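Local coordinates for FAD-dependent oxidoreductase (PDB 4KCF), which probably oxidises the amino group of a dTDP-linked amino sugar with a bound flavin, as an N-oxygenase of the acyl-CoA dehydrogenase family, at residues Val267-Thr272 with Arg349-His354. Sequence-based numbering, arbitrary orientation.
Sequences VLAGQT and RQMMRH. With AKM ([(2R,4S,6R)-4-azanyl-4,6-dimethyl-5,5-bis(oxidanyl)oxan-2-yl] [[(2R,3S,5R)-5-[5-methyl-2,4-bis(oxidanylidene)pyrimidin-1-yl]-3-oxidanyl-oxolan-2-yl]methoxy-oxidanyl-phosphoryl] hydrogen phosphate), chain B.
Met-351 and Met-352 reach from helix 344-377 onto the short helix 267-273 and meet Leu-268, Ala-269 and Thr-272, a worked example of flexible thioether chains filling the space between two helices. The apolar packing has two halves. Met-352 has CG anti to the backbone N (chi1 -166°) and then bends twice, which brings its CE against the backbone O of Leu-268 at 3.4 Å and near CB of Gln-271. Its CB rests on Leu-268 CB, 3.8 Å away, the two side chains crossing at about a right angle. Met-351 instead lays its SD 3.6 Å from Ala-269 CB, while its CE lies near Ala-269 O and Thr-272 CG2. Both helices belong to the C-terminal helical domain of the acyl-CoA dehydrogenase fold; their segment axes approach to 7.7 Å at 35°.

Thr-272 OG1 turns back into its own helix and donates to Leu-268 O at 3.0 Å, standing 35° out of the plane of that carbonyl. It also sits 3.3 Å from Met-352 N, at an angle too poor for a hydrogen bond. A valine in place of Thr-272 would probably deprive Leu-268 O of this side-chain donor and press a methyl against the Met-352 backbone.

Toward the bound dTDP-sugar, Gly-270 CA lies 3.3 Å from the deoxyribose ring oxygen O4' of AKM, where a CB would clash. Gln-271, a dTDP-binding residue, packs CG near the phosphate oxygen O1P of AKM, at 3.7 Å, while its NE2 is hydrogen-bonded to Asn-425 OD1.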
loop_
_atom_site.group_PDB
_atom_site.type_symbol
_atom_site.label_atom_id
_atom_site.label_comp_id
_atom_site.label_asym_id
_atom_site.label_seq_id
_atom_site.Cartn_x
_atom_site.Cartn_y
_atom_site.Cartn_z
ATOM N N VAL A 267 -8.022 -16.596 -1.094
ATOM C CA VAL A 267 -7.144 -15.632 -0.435
ATOM C C VAL A 267 -6.754 -14.444 -1.308
ATOM O O VAL A 267 -6.286 -13.434 -0.763
ATOM C CB VAL A 267 -5.810 -16.200 0.078
ATOM C CG1 VAL A 267 -6.070 -17.221 1.149
ATOM C CG2 VAL A 267 -4.968 -16.790 -1.043
ATOM N N LEU A 268 -6.928 -14.563 -2.623
ATOM C CA LEU A 268 -6.486 -13.526 -3.578
ATOM C C LEU A 268 -7.341 -12.294 -3.370
ATOM O O LEU A 268 -6.848 -11.188 -3.600
ATOM C CB LEU A 268 -6.447 -13.978 -5.047
ATOM C CG LEU A 268 -5.524 -15.166 -5.376
ATOM C CD1 LEU A 268 -5.744 -15.716 -6.775
ATOM C CD2 LEU A 268 -4.054 -14.835 -5.193
ATOM N N ALA A 269 -8.568 -12.466 -2.863
ATOM C CA ALA A 269 -9.441 -11.329 -2.669
ATOM C C ALA A 269 -8.843 -10.429 -1.613
ATOM O O ALA A 269 -8.839 -9.201 -1.808
ATOM C CB ALA A 269 -10.804 -11.768 -2.230
ATOM N N GLY A 270 -8.313 -11.027 -0.534
ATOM C CA GLY A 270 -7.806 -10.224 0.577
ATOM C C GLY A 270 -6.531 -9.518 0.127
ATOM O O GLY A 270 -6.284 -8.331 0.402
ATOM N N GLN A 271 -5.744 -10.267 -0.628
ATOM C CA GLN A 271 -4.511 -9.727 -1.197
ATOM C C GLN A 271 -4.737 -8.678 -2.279
ATOM O O GLN A 271 -3.793 -7.937 -2.627
ATOM C CB GLN A 271 -3.670 -10.884 -1.697
ATOM C CG GLN A 271 -3.280 -11.841 -0.553
ATOM C CD GLN A 271 -2.393 -12.918 -1.079
ATOM O OE1 GLN A 271 -2.155 -12.957 -2.281
ATOM N NE2 GLN A 271 -1.871 -13.774 -0.208
ATOM N N THR A 272 -5.965 -8.593 -2.789
ATOM C CA THR A 272 -6.300 -7.494 -3.662
ATOM C C THR A 272 -6.692 -6.306 -2.786
ATOM O O THR A 272 -6.114 -5.211 -2.930
ATOM C CB THR A 272 -7.405 -7.911 -4.662
ATOM O OG1 THR A 272 -6.863 -8.871 -5.577
ATOM C CG2 THR A 272 -7.887 -6.697 -5.449
ATOM N N ARG A 349 -9.793 -14.984 -7.847
ATOM C CA ARG A 349 -9.169 -14.957 -9.170
ATOM C C ARG A 349 -9.483 -13.684 -9.955
ATOM O O ARG A 349 -8.568 -13.008 -10.441
ATOM C CB ARG A 349 -9.536 -16.179 -10.020
ATOM C CG ARG A 349 -8.854 -17.450 -9.503
ATOM C CD ARG A 349 -9.124 -18.613 -10.481
ATOM N NE ARG A 349 -10.531 -19.016 -10.447
ATOM C CZ ARG A 349 -10.978 -20.031 -9.710
ATOM N NH1 ARG A 349 -10.150 -20.728 -8.946
ATOM N NH2 ARG A 349 -12.265 -20.354 -9.723
ATOM N N GLN A 350 -10.759 -13.318 -9.965
ATOM C CA GLN A 350 -11.173 -12.133 -10.687
ATOM C C GLN A 350 -10.680 -10.813 -10.113
ATOM O O GLN A 350 -10.392 -9.871 -10.861
ATOM C CB GLN A 350 -12.688 -12.089 -10.757
ATOM C CG GLN A 350 -13.183 -13.191 -11.702
ATOM C CD GLN A 350 -14.598 -12.926 -12.184
ATOM O OE1 GLN A 350 -15.034 -11.784 -12.205
ATOM N NE2 GLN A 350 -15.328 -13.975 -12.558
ATOM N N MET A 351 -10.702 -10.751 -8.783
ATOM C CA MET A 351 -10.110 -9.617 -8.079
ATOM C C MET A 351 -8.621 -9.444 -8.431
ATOM O O MET A 351 -8.207 -8.357 -8.791
ATOM C CB MET A 351 -10.368 -9.723 -6.574
ATOM C CG MET A 351 -11.803 -9.263 -6.236
ATOM S SD MET A 351 -12.183 -9.329 -4.463
ATOM C CE MET A 351 -11.423 -7.815 -3.832
ATOM N N MET A 352 -7.843 -10.504 -8.311
ATOM C CA MET A 352 -6.417 -10.491 -8.593
ATOM C C MET A 352 -6.120 -10.204 -10.080
ATOM O O MET A 352 -5.127 -9.553 -10.391
ATOM C CB MET A 352 -5.740 -11.756 -8.061
ATOM C CG MET A 352 -4.224 -11.693 -8.005
ATOM S SD MET A 352 -3.575 -10.265 -7.108
ATOM C CE MET A 352 -3.957 -10.799 -5.440
ATOM N N ARG A 353 -6.988 -10.668 -10.973
ATOM C CA ARG A 353 -6.913 -10.413 -12.401
ATOM C C ARG A 353 -7.071 -8.930 -12.715
ATOM O O ARG A 353 -6.215 -8.350 -13.380
ATOM C CB ARG A 353 -7.952 -11.243 -13.166
ATOM C CG ARG A 353 -7.811 -11.133 -14.688
ATOM C CD ARG A 353 -6.514 -11.816 -15.166
ATOM N NE ARG A 353 -6.403 -12.099 -16.601
ATOM C CZ ARG A 353 -7.007 -13.114 -17.203
ATOM N NH1 ARG A 353 -7.839 -13.852 -16.494
ATOM N NH2 ARG A 353 -6.846 -13.362 -18.500
ATOM N N HIS A 354 -8.134 -8.306 -12.209
ATOM C CA HIS A 354 -8.282 -6.871 -12.400
ATOM C C HIS A 354 -7.068 -6.133 -11.826
ATOM O O HIS A 354 -6.506 -5.230 -12.452
ATOM C CB HIS A 354 -9.544 -6.389 -11.675
ATOM C CG HIS A 354 -10.819 -6.583 -12.450
ATOM N ND1 HIS A 354 -11.245 -5.701 -13.417
ATOM C CD2 HIS A 354 -11.755 -7.564 -12.400
ATOM C CE1 HIS A 354 -12.390 -6.124 -13.929
ATOM N NE2 HIS A 354 -12.736 -7.232 -13.301
HETATM O O2P AKM B . -2.592 -9.042 1.984
HETATM P P AKM B . -3.026 -9.956 3.134
HETATM O O1P AKM B . -2.732 -11.424 3.033
HETATM O OPP AKM B . -2.319 -9.474 4.480
HETATM P P2 AKM B . -2.084 -7.987 5.022
HETATM O O3P AKM B . -1.815 -8.193 6.507
HETATM O O1 AKM B . -0.701 -7.536 4.360
HETATM C C1 AKM B . -0.567 -6.585 3.317
HETATM C C2 AKM B . 0.814 -6.719 2.653
HETATM C C3 AKM B . 1.121 -5.475 1.820
HETATM C C3M AKM B . 0.315 -5.731 0.542
HETATM N N3 AKM B . 2.549 -5.406 1.475
HETATM C C4 AKM B . 0.846 -4.157 2.560
HETATM O O4A AKM B . 1.967 -3.778 3.376
HETATM O O4B AKM B . 0.726 -3.083 1.611
HETATM C C5 AKM B . -0.143 -4.178 3.727
HETATM C C6 AKM B . -1.046 -2.982 4.004
HETATM O O5 AKM B . -0.830 -5.388 4.039
HETATM O O4P AKM B . -3.143 -6.954 4.672
HETATM O "O5'" AKM B . -4.612 -9.759 3.303
HETATM C "C5'" AKM B . -5.249 -10.560 4.296
HETATM C "C4'" AKM B . -6.384 -9.672 4.777
HETATM C "C3'" AKM B . -7.158 -10.252 5.966
HETATM O "O3'" AKM B . -6.668 -9.628 7.145
HETATM C "C2'" AKM B . -8.605 -9.842 5.751
HETATM C "C1'" AKM B . -8.661 -9.289 4.326
HETATM O "O4'" AKM B . -7.365 -9.544 3.744
HETATM N N11 AKM B . -9.699 -9.837 3.443
HETATM C C21 AKM B . -10.542 -8.995 2.856
HETATM O O21 AKM B . -10.473 -7.671 3.139
HETATM N N31 AKM B . -11.513 -9.397 2.018
HETATM C C41 AKM B . -11.605 -10.708 1.732
HETATM O O41 AKM B . -12.546 -11.178 0.881
HETATM C C51 AKM B . -10.663 -11.675 2.324
HETATM C C5A AKM B . -10.770 -13.133 1.979
HETATM C C61 AKM B . -9.718 -11.162 3.196
#